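Local structure of uncharacterized protein GSU0716 (Geobacter sulfurreducens PCA, 3BIJ) at residues P267-L270 and K271-P274; G120-A123 and A124-V128; R249-P252 and P253-P257; R229-N233 and G234-G238. The protein is functionally uncharacterized but has a caspase-type fold of the C14 peptidase family, so it may act as a cysteine endopeptidase. One frame throughout, in Å; residues are numbered along the deposited sequence.

Contact 1: P267-L270 and K271-P274; sequences PAFL and KQRP
Q272 N donates to F269 O at 3.1 Å, and K271 N makes a weak bond to A268 O. Q272 then folds back on the segment before it. Its CG lies anti to the carbonyl carbon (chi1 -54°), which sets CG against A268 O. Beyond CG the chain runs extended and carries OE1 to the edge of the F269 ring. There OE1 lies in the ring plane, 3.3 Å from CD1. The amide and ring planes stand 76° apart, so the two groups meet steeply and do not stack. OE1 also accepts a hydrogen bond from R127 NH2. An alanine here would remove the amide, and R127 would probably lose this acceptor while the CD1 edge of F269 lost its polar neighbour. K271 CB lies 3.2 Å from P267 O. The F269 ring reaches L203 of strand 201-206 and meets Y240 edge-to-face. L270 lies on L203 too, on F259 and T261 of strand 258-263 and on R241 of helix 240-250, so the short helix packs on strands 201-206 and 258-263.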
loop_
_atom_site.group_PDB
_atom_site.type_symbol
_atom_site.label_atom_id
_atom_site.label_comp_id
_atom_site.label_asym_id
_atom_site.label_seq_id
_atom_site.Cartn_x
_atom_site.Cartn_y
_atom_site.Cartn_z
ATOM N N PRO A 267 -1.961 37.543 27.574
ATOM C CA PRO A 267 -3.045 37.447 26.596
ATOM C C PRO A 267 -2.971 38.503 25.501
ATOM O O PRO A 267 -3.425 38.271 24.381
ATOM C CB PRO A 267 -4.300 37.574 27.462
ATOM C CG PRO A 267 -3.838 38.451 28.576
ATOM C CD PRO A 267 -2.489 37.863 28.910
ATOM N N ALA A 268 -2.394 39.657 25.810
ATOM C CA ALA A 268 -2.283 40.711 24.805
ATOM C C ALA A 268 -1.318 40.282 23.705
ATOM O O ALA A 268 -1.513 40.597 22.531
ATOM C CB ALA A 268 -1.806 42.011 25.443
ATOM N N PHE A 269 -0.278 39.554 24.104
ATOM C CA PHE A 269 0.741 39.062 23.179
ATOM C C PHE A 269 0.170 38.000 22.227
ATOM O O PHE A 269 0.365 38.075 21.011
ATOM C CB PHE A 269 1.930 38.509 23.983
ATOM C CG PHE A 269 2.966 37.814 23.151
ATOM C CD1 PHE A 269 3.359 38.332 21.925
ATOM C CD2 PHE A 269 3.562 36.639 23.607
ATOM C CE1 PHE A 269 4.334 37.688 21.162
ATOM C CE2 PHE A 269 4.536 35.988 22.856
ATOM C CZ PHE A 269 4.923 36.509 21.632
ATOM N N LEU A 270 -0.547 37.027 22.776
ATOM C CA LEU A 270 -1.139 35.976 21.957
ATOM C C LEU A 270 -2.270 36.525 21.084
ATOM O O LEU A 270 -2.723 35.866 20.147
ATOM C CB LEU A 270 -1.647 34.840 22.853
ATOM C CG LEU A 270 -0.676 33.676 23.125
ATOM C CD1 LEU A 270 0.713 34.173 23.501
ATOM C CD2 LEU A 270 -1.261 32.819 24.232
ATOM N N LYS A 271 -2.700 37.748 21.384
ATOM C CA LYS A 271 -3.769 38.395 20.637
ATOM C C LYS A 271 -3.237 39.269 19.506
ATOM O O LYS A 271 -3.993 39.670 18.623
ATOM C CB LYS A 271 -4.629 39.240 21.579
ATOM C CG LYS A 271 -6.107 38.850 21.602
ATOM C CD LYS A 271 -6.313 37.424 22.104
ATOM C CE LYS A 271 -6.908 36.515 21.021
ATOM N NZ LYS A 271 -6.944 35.066 21.437
ATOM N N GLN A 272 -1.939 39.563 19.530
ATOM C CA GLN A 272 -1.321 40.397 18.498
ATOM C C GLN A 272 -1.239 39.674 17.157
ATOM O O GLN A 272 -1.588 38.503 17.046
ATOM C CB GLN A 272 0.100 40.797 18.903
ATOM C CG GLN A 272 0.237 41.461 20.255
ATOM C CD GLN A 272 1.661 41.919 20.526
ATOM O OE1 GLN A 272 2.606 41.135 20.452
ATOM N NE2 GLN A 272 1.818 43.194 20.852
ATOM N N ARG A 273 -0.767 40.386 16.140
ATOM C CA ARG A 273 -0.597 39.808 14.815
ATOM C C ARG A 273 0.694 38.983 14.863
ATOM O O ARG A 273 1.699 39.420 15.419
ATOM C CB ARG A 273 -0.508 40.917 13.763
ATOM C CG ARG A 273 -0.955 40.437 12.383
ATOM C CD ARG A 273 -1.307 41.506 11.341
ATOM N NE ARG A 273 -0.181 41.792 10.526
ATOM C CZ ARG A 273 0.132 41.677 9.244
ATOM N NH1 ARG A 273 -0.601 41.213 8.237
ATOM N NH2 ARG A 273 1.352 42.094 9.022
ATOM N N PRO A 274 0.684 37.783 14.268
ATOM C CA PRO A 274 1.844 36.885 14.252
ATOM C C PRO A 274 3.278 37.432 14.306
ATOM O O PRO A 274 4.150 36.753 14.840
ATOM C CB PRO A 274 1.593 35.998 13.023
ATOM C CG PRO A 274 0.608 36.772 12.201
ATOM C CD PRO A 274 -0.293 37.359 13.254
#

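Contact 2: G120-A123 and A124-V128; sequences GKFA and AGVRV
F122 and V126 meet across the turn that leads from helix 112-119 into strand 127-133, a parallel strand in the central sheet of this caspase-type alpha/beta fold. The contact is purely one of shape: no hydrogen bond links 120-123 with 124-128. A124 and G125 carry the chain round, and V126 comes back beside F122 and A123. The main bump is the CG1 methyl of V126. It fits into the notch between two carbons of the first segment, 3.7 Å from F122 CB and 3.5 Å from A123 CB. The chi1 of 45° puts this methyl between the backbone N and the carbonyl carbon, the crowded position of a valine, and that is what turns it toward the notch. The other methyl, CG2, faces the F122 ring obliquely and comes closest to CD2.

F122 is the larger bump. With CG anti to the carbonyl carbon (chi1 -75°) the ring is turned toward V126 and V128 and crosses both at about a right angle. Around it the hollow is completed by I64, A67 and A68 of helix 57-70, by L71 and A200, and by the stacked ring of F77. R127 points the other way, and its guanidinium group bonds to Q272. V128, the next residue of the strand, brings one methyl to the phenyl ring: CG2 sits 4.1 Å above the ring plane, displaced toward the rim, with F122 CG as its nearest ring atom.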
loop_
_atom_site.group_PDB
_atom_site.type_symbol
_atom_site.label_atom_id
_atom_site.label_comp_id
_atom_site.label_asym_id
_atom_site.label_seq_id
_atom_site.Cartn_x
_atom_site.Cartn_y
_atom_site.Cartn_z
ATOM N N GLY A 120 15.145 31.885 29.886
ATOM C CA GLY A 120 14.792 32.361 31.211
ATOM C C GLY A 120 15.574 33.591 31.622
ATOM O O GLY A 120 15.313 34.180 32.671
ATOM N N LYS A 121 16.537 33.985 30.796
ATOM C CA LYS A 121 17.355 35.157 31.095
ATOM C C LYS A 121 16.764 36.456 30.552
ATOM O O LYS A 121 17.353 37.528 30.713
ATOM C CB LYS A 121 18.771 34.980 30.539
ATOM C CG LYS A 121 19.607 33.964 31.284
ATOM C CD LYS A 121 20.969 33.820 30.652
ATOM C CE LYS A 121 21.768 32.735 31.353
ATOM N NZ LYS A 121 23.095 32.483 30.698
ATOM N N PHE A 122 15.605 36.363 29.908
ATOM C CA PHE A 122 14.952 37.541 29.350
ATOM C C PHE A 122 14.153 38.303 30.399
ATOM O O PHE A 122 13.721 37.732 31.398
ATOM C CB PHE A 122 14.026 37.155 28.184
ATOM C CG PHE A 122 14.754 36.814 26.907
ATOM C CD1 PHE A 122 15.318 35.559 26.722
ATOM C CD2 PHE A 122 14.908 37.768 25.902
ATOM C CE1 PHE A 122 16.023 35.260 25.558
ATOM C CE2 PHE A 122 15.612 37.474 24.736
ATOM C CZ PHE A 122 16.170 36.222 24.567
ATOM N N ALA A 123 13.958 39.595 30.146
ATOM C CA ALA A 123 13.222 40.491 31.039
ATOM C C ALA A 123 11.833 39.965 31.368
ATOM O O ALA A 123 11.428 38.911 30.880
ATOM C CB ALA A 123 13.111 41.871 30.407
ATOM N N ALA A 124 11.097 40.711 32.186
ATOM C CA ALA A 124 9.762 40.293 32.586
ATOM C C ALA A 124 8.669 40.599 31.562
ATOM O O ALA A 124 7.864 39.727 31.220
ATOM C CB ALA A 124 9.409 40.902 33.927
ATOM N N GLY A 125 8.634 41.823 31.062
ATOM C CA GLY A 125 7.605 42.159 30.096
ATOM C C GLY A 125 8.032 41.961 28.656
ATOM O O GLY A 125 7.503 42.611 27.756
ATOM N N VAL A 126 8.988 41.072 28.424
ATOM C CA VAL A 126 9.455 40.831 27.065
ATOM C C VAL A 126 8.762 39.604 26.451
ATOM O O VAL A 126 8.572 38.589 27.116
ATOM C CB VAL A 126 11.027 40.696 27.035
ATOM C CG1 VAL A 126 11.492 39.806 28.157
ATOM C CG2 VAL A 126 11.492 40.140 25.696
ATOM N N ARG A 127 8.350 39.731 25.191
ATOM C CA ARG A 127 7.682 38.646 24.480
ATOM C C ARG A 127 8.743 37.828 23.759
ATOM O O ARG A 127 9.614 38.392 23.091
ATOM C CB ARG A 127 6.681 39.199 23.458
ATOM C CG ARG A 127 5.537 39.990 24.069
ATOM C CD ARG A 127 5.586 41.449 23.643
ATOM N NE ARG A 127 5.224 41.598 22.238
ATOM C CZ ARG A 127 5.743 42.511 21.428
ATOM N NH1 ARG A 127 6.654 43.367 21.878
ATOM N NH2 ARG A 127 5.360 42.559 20.160
ATOM N N VAL A 128 8.674 36.508 23.905
ATOM C CA VAL A 128 9.629 35.605 23.263
ATOM C C VAL A 128 8.870 34.691 22.307
ATOM O O VAL A 128 8.097 33.839 22.739
ATOM C CB VAL A 128 10.380 34.735 24.309
ATOM C CG1 VAL A 128 11.347 33.804 23.614
ATOM C CG2 VAL A 128 11.134 35.629 25.283
#

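Contact 3: R249-P252 and P253-P257; sequences RRMP and PDQTP
The flat amide of Q255 carries the terminal methyl of selenomethionine M251 over one face, with CE 3.5 Å from NE2 and 3.6 Å from CD. OE1 of this amide accepts from Q215 N, and NE2 adds a weak bond to G207 O; together they would limit rotation of the amide. The carboxylate of D254 presents one oxygen to a proline: OD1 lies 3.2 Å from P252 CB and almost as near P252 CG. M251 reaches the amide because its chain bends twice, at chi2 (-70°) and chi3 (-75°), and so curls back over the second segment. On the way its CG packs 3.7 Å from P257 CD. P252 and Q255 lie side by side and point the same way.

The backbone explains the closeness. P252 to Q255 form a type I beta turn, closed by Q255 N donating to P252 O at 2.9 Å and 158°. P253 and D254 are its two corner residues. The corner also meets another chain: P253 O accepts from NE2 of Q212 of the second subunit, and Y145 of the second subunit packs on P252 and P253.

This turn leads from helix 240-250 to strand 258-263 of the central sheet. P257 rests on I247 and V248 of the helix just left. M251 and Q255 lie against Q226 and A222 of helix 222-231, so the turn touches both of the last long helices.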
loop_
_atom_site.group_PDB
_atom_site.type_symbol
_atom_site.label_atom_id
_atom_site.label_comp_id
_atom_site.label_asym_id
_atom_site.label_seq_id
_atom_site.Cartn_x
_atom_site.Cartn_y
_atom_site.Cartn_z
ATOM N N ARG A 249 -4.575 23.588 9.782
ATOM C CA ARG A 249 -5.676 23.193 8.927
ATOM C C ARG A 249 -5.190 22.652 7.591
ATOM O O ARG A 249 -5.818 21.769 7.013
ATOM C CB ARG A 249 -6.601 24.385 8.690
ATOM C CG ARG A 249 -8.083 24.073 8.831
ATOM C CD ARG A 249 -8.383 23.494 10.216
ATOM N NE ARG A 249 -9.824 23.323 10.446
ATOM C CZ ARG A 249 -10.679 24.331 10.577
ATOM N NH1 ARG A 249 -10.239 25.586 10.505
ATOM N NH2 ARG A 249 -11.967 24.084 10.775
ATOM N N ARG A 250 -4.063 23.175 7.116
ATOM C CA ARG A 250 -3.480 22.785 5.833
ATOM C C ARG A 250 -2.506 21.614 5.923
ATOM O O ARG A 250 -2.230 20.947 4.932
ATOM C CB ARG A 250 -2.753 23.988 5.237
ATOM C CG ARG A 250 -3.613 25.246 5.177
ATOM C CD ARG A 250 -2.808 26.451 4.724
ATOM N NE ARG A 250 -2.315 26.299 3.351
ATOM C CZ ARG A 250 -3.077 26.383 2.266
ATOM N NH1 ARG A 250 -4.381 26.623 2.372
ATOM N NH2 ARG A 250 -2.527 26.227 1.077
HETATM N N MSE A 251 -1.997 21.380 7.128
HETATM C CA MSE A 251 -1.030 20.334 7.416
HETATM C C MSE A 251 -1.618 18.937 7.467
HETATM O O MSE A 251 -2.753 18.749 7.877
HETATM C CB MSE A 251 -0.377 20.625 8.755
HETATM C CG MSE A 251 0.419 21.915 8.794
HETATM SE SE MSE A 251 2.046 21.798 7.716
HETATM C CE MSE A 251 3.120 20.690 8.885
ATOM N N PRO A 252 -0.833 17.930 7.070
ATOM C CA PRO A 252 -1.289 16.540 7.084
ATOM C C PRO A 252 -1.435 16.056 8.534
ATOM O O PRO A 252 -0.721 16.524 9.433
ATOM C CB PRO A 252 -0.185 15.812 6.325
ATOM C CG PRO A 252 1.049 16.618 6.651
ATOM C CD PRO A 252 0.541 18.036 6.547
ATOM N N PRO A 253 -2.352 15.105 8.783
ATOM C CA PRO A 253 -2.581 14.581 10.136
ATOM C C PRO A 253 -1.377 13.964 10.840
ATOM O O PRO A 253 -1.371 13.870 12.064
ATOM C CB PRO A 253 -3.723 13.587 9.933
ATOM C CG PRO A 253 -3.505 13.103 8.527
ATOM C CD PRO A 253 -3.171 14.387 7.791
ATOM N N ASP A 254 -0.360 13.564 10.071
ATOM C CA ASP A 254 0.842 12.947 10.636
ATOM C C ASP A 254 1.881 14.005 11.041
ATOM O O ASP A 254 2.955 13.677 11.562
ATOM C CB ASP A 254 1.450 11.957 9.631
ATOM C CG ASP A 254 2.144 12.644 8.481
ATOM O OD1 ASP A 254 1.532 13.521 7.829
ATOM O OD2 ASP A 254 3.315 12.300 8.216
ATOM N N GLN A 255 1.561 15.271 10.777
ATOM C CA GLN A 255 2.427 16.390 11.147
ATOM C C GLN A 255 1.588 17.609 11.525
ATOM O O GLN A 255 1.069 18.310 10.656
ATOM C CB GLN A 255 3.385 16.791 10.018
ATOM C CG GLN A 255 4.497 17.678 10.574
ATOM C CD GLN A 255 5.524 18.147 9.558
ATOM O OE1 GLN A 255 5.780 17.491 8.558
ATOM N NE2 GLN A 255 6.138 19.278 9.839
ATOM N N THR A 256 1.463 17.863 12.823
ATOM C CA THR A 256 0.669 18.987 13.307
ATOM C C THR A 256 1.523 19.908 14.156
ATOM O O THR A 256 2.011 19.501 15.209
ATOM C CB THR A 256 -0.521 18.521 14.190
ATOM O OG1 THR A 256 -1.260 17.500 13.512
ATOM C CG2 THR A 256 -1.450 19.694 14.492
ATOM N N PRO A 257 1.735 21.156 13.701
ATOM C CA PRO A 257 2.550 22.068 14.509
ATOM C C PRO A 257 1.836 22.343 15.824
ATOM O O PRO A 257 0.603 22.341 15.887
ATOM C CB PRO A 257 2.701 23.301 13.607
ATOM C CG PRO A 257 1.548 23.201 12.651
ATOM C CD PRO A 257 1.470 21.728 12.369
#

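Contact 4: R229-N233 and G234-G238; sequences RVWKN and GLYKG
W231 O, at the end of helix 222-231, faces three backbone N-H groups of the next segment. G234 N, L235 N and Y236 N all bond to it weakly, at 3.0, 3.2 and 3.3 Å. A better bond runs from L235 N to K232 O at 3.1 Å and 150°. K232, N233 and G234 all have positive phi, so the chain closes the helix with a left-handed turn. At G234 a side chain would run into N233 O.

The W231 indole is folded under this turn. Its CG is anti to the backbone N (chi1 173°), which brings one face of the ring against G234. G234 CA stands 3.8 Å from the centroid of the five-membered ring, a CH-pi contact offset toward the rim. On the six-membered ring, CE3 touches Y236 CB at 3.8 Å, and the two side chains cross at about a right angle. F275 meets W231 edge-to-face. A serine in place of W231 would remove the indole, and G234 would probably lose the surface it rests on while F275 lost its ring partner. L235 CB packs against K232 O, 3.4 Å away. K232 NZ bonds to the carbonyls of E95, G98 and D90 of the third subunit.

R273 NH1 bonds to both G234 O and Y236 O. K237 NZ also donates to Y236 O, close to R273 NH1. The two like charges would probably repel, but the carbonyl oxygen they share is likely to offset part of this.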
loop_
_atom_site.group_PDB
_atom_site.type_symbol
_atom_site.label_atom_id
_atom_site.label_comp_id
_atom_site.label_asym_id
_atom_site.label_seq_id
_atom_site.Cartn_x
_atom_site.Cartn_y
_atom_site.Cartn_z
ATOM N N ARG A 229 2.814 30.226 3.413
ATOM C CA ARG A 229 1.626 30.275 2.569
ATOM C C ARG A 229 0.432 31.008 3.209
ATOM O O ARG A 229 -0.284 31.728 2.517
ATOM C CB ARG A 229 1.233 28.858 2.126
ATOM C CG ARG A 229 -0.095 28.791 1.376
ATOM C CD ARG A 229 -0.091 27.819 0.198
ATOM N NE ARG A 229 0.432 28.439 -1.009
ATOM C CZ ARG A 229 0.078 28.087 -2.243
ATOM N NH1 ARG A 229 0.603 28.698 -3.297
ATOM N NH2 ARG A 229 -0.813 27.125 -2.427
ATOM N N VAL A 230 0.210 30.838 4.513
ATOM C CA VAL A 230 -0.909 31.528 5.155
ATOM C C VAL A 230 -0.500 32.959 5.443
ATOM O O VAL A 230 -1.322 33.860 5.423
ATOM C CB VAL A 230 -1.341 30.863 6.490
ATOM C CG1 VAL A 230 -1.647 29.393 6.272
ATOM C CG2 VAL A 230 -0.255 31.028 7.532
ATOM N N TRP A 231 0.778 33.176 5.722
ATOM C CA TRP A 231 1.232 34.528 5.989
ATOM C C TRP A 231 1.071 35.345 4.708
ATOM O O TRP A 231 0.885 36.560 4.744
ATOM C CB TRP A 231 2.685 34.509 6.434
ATOM C CG TRP A 231 3.287 35.858 6.575
ATOM C CD1 TRP A 231 4.360 36.356 5.876
ATOM C CD2 TRP A 231 2.925 36.862 7.519
ATOM N NE1 TRP A 231 4.690 37.595 6.334
ATOM C CE2 TRP A 231 3.829 37.938 7.347
ATOM C CE3 TRP A 231 1.929 36.964 8.502
ATOM C CZ2 TRP A 231 3.769 39.105 8.123
ATOM C CZ3 TRP A 231 1.872 38.129 9.276
ATOM C CH2 TRP A 231 2.791 39.181 9.076
ATOM N N LYS A 232 1.133 34.659 3.575
ATOM C CA LYS A 232 0.990 35.281 2.259
ATOM C C LYS A 232 1.667 36.638 2.084
ATOM O O LYS A 232 1.020 37.632 1.727
ATOM C CB LYS A 232 -0.486 35.406 1.871
ATOM C CG LYS A 232 -0.687 35.563 0.368
ATOM C CD LYS A 232 -2.137 35.559 0.007
ATOM C CE LYS A 232 -2.327 35.501 -1.500
ATOM N NZ LYS A 232 -3.781 35.468 -1.881
ATOM N N ASN A 233 2.977 36.674 2.327
ATOM C CA ASN A 233 3.772 37.894 2.164
ATOM C C ASN A 233 3.234 39.090 2.934
ATOM O O ASN A 233 3.235 40.208 2.413
ATOM C CB ASN A 233 3.861 38.261 0.679
ATOM C CG ASN A 233 4.354 37.111 -0.174
ATOM O OD1 ASN A 233 5.526 36.754 -0.125
ATOM N ND2 ASN A 233 3.453 36.518 -0.960
ATOM N N GLY A 234 2.748 38.853 4.153
ATOM C CA GLY A 234 2.244 39.943 4.971
ATOM C C GLY A 234 0.799 40.339 4.776
ATOM O O GLY A 234 0.369 41.351 5.319
ATOM N N LEU A 235 0.043 39.566 4.007
ATOM C CA LEU A 235 -1.363 39.884 3.793
ATOM C C LEU A 235 -2.269 39.218 4.821
ATOM O O LEU A 235 -3.480 39.428 4.808
ATOM C CB LEU A 235 -1.809 39.460 2.396
ATOM C CG LEU A 235 -1.719 40.510 1.295
ATOM C CD1 LEU A 235 -0.282 41.012 1.169
ATOM C CD2 LEU A 235 -2.187 39.883 -0.009
ATOM N N TYR A 236 -1.685 38.423 5.712
ATOM C CA TYR A 236 -2.481 37.725 6.717
ATOM C C TYR A 236 -3.016 38.641 7.810
ATOM O O TYR A 236 -2.284 39.436 8.397
ATOM C CB TYR A 236 -1.683 36.585 7.363
ATOM C CG TYR A 236 -2.476 35.857 8.426
ATOM C CD1 TYR A 236 -3.504 34.982 8.080
ATOM C CD2 TYR A 236 -2.254 36.108 9.788
ATOM C CE1 TYR A 236 -4.303 34.389 9.062
ATOM C CE2 TYR A 236 -3.050 35.513 10.777
ATOM C CZ TYR A 236 -4.075 34.660 10.403
ATOM O OH TYR A 236 -4.904 34.109 11.354
ATOM N N LYS A 237 -4.309 38.512 8.080
ATOM C CA LYS A 237 -4.971 39.304 9.110
ATOM C C LYS A 237 -5.416 38.347 10.224
ATOM O O LYS A 237 -6.114 37.367 9.957
ATOM C CB LYS A 237 -6.200 40.008 8.527
ATOM C CG LYS A 237 -5.922 40.992 7.401
ATOM C CD LYS A 237 -5.613 42.396 7.912
ATOM C CE LYS A 237 -4.274 42.469 8.640
ATOM N NZ LYS A 237 -3.103 42.297 7.708
ATOM N N GLY A 238 -5.014 38.618 11.462
ATOM C CA GLY A 238 -5.411 37.744 12.553
ATOM C C GLY A 238 -4.436 37.672 13.706
ATOM O O GLY A 238 -3.400 38.328 13.684
#

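In the fold
The four contacts follow one another along the chain; none nests in or crosses another. Contact 2 comes first and turns the chain from helix 112-119 into strand 127-133. Contact 4 ends helix 222-231 and starts the loop to helix 240-250. Contact 3 leads from that helix into strand 258-263. Contact 1 ends the short helix 267-271. Contact 1 touches contacts 2 and 4. F269 packs on R127 of contact 2, and P274 CD lies against G238 O of contact 4. Contacts 3 and 4 meet where R250 packs on R229 and V230. Contacts 2 and 3 are far apart, about 15 Å between nearest atoms. Together they link strands 127-133 and 258-263 with helices 222-231, 240-250 and 267-271.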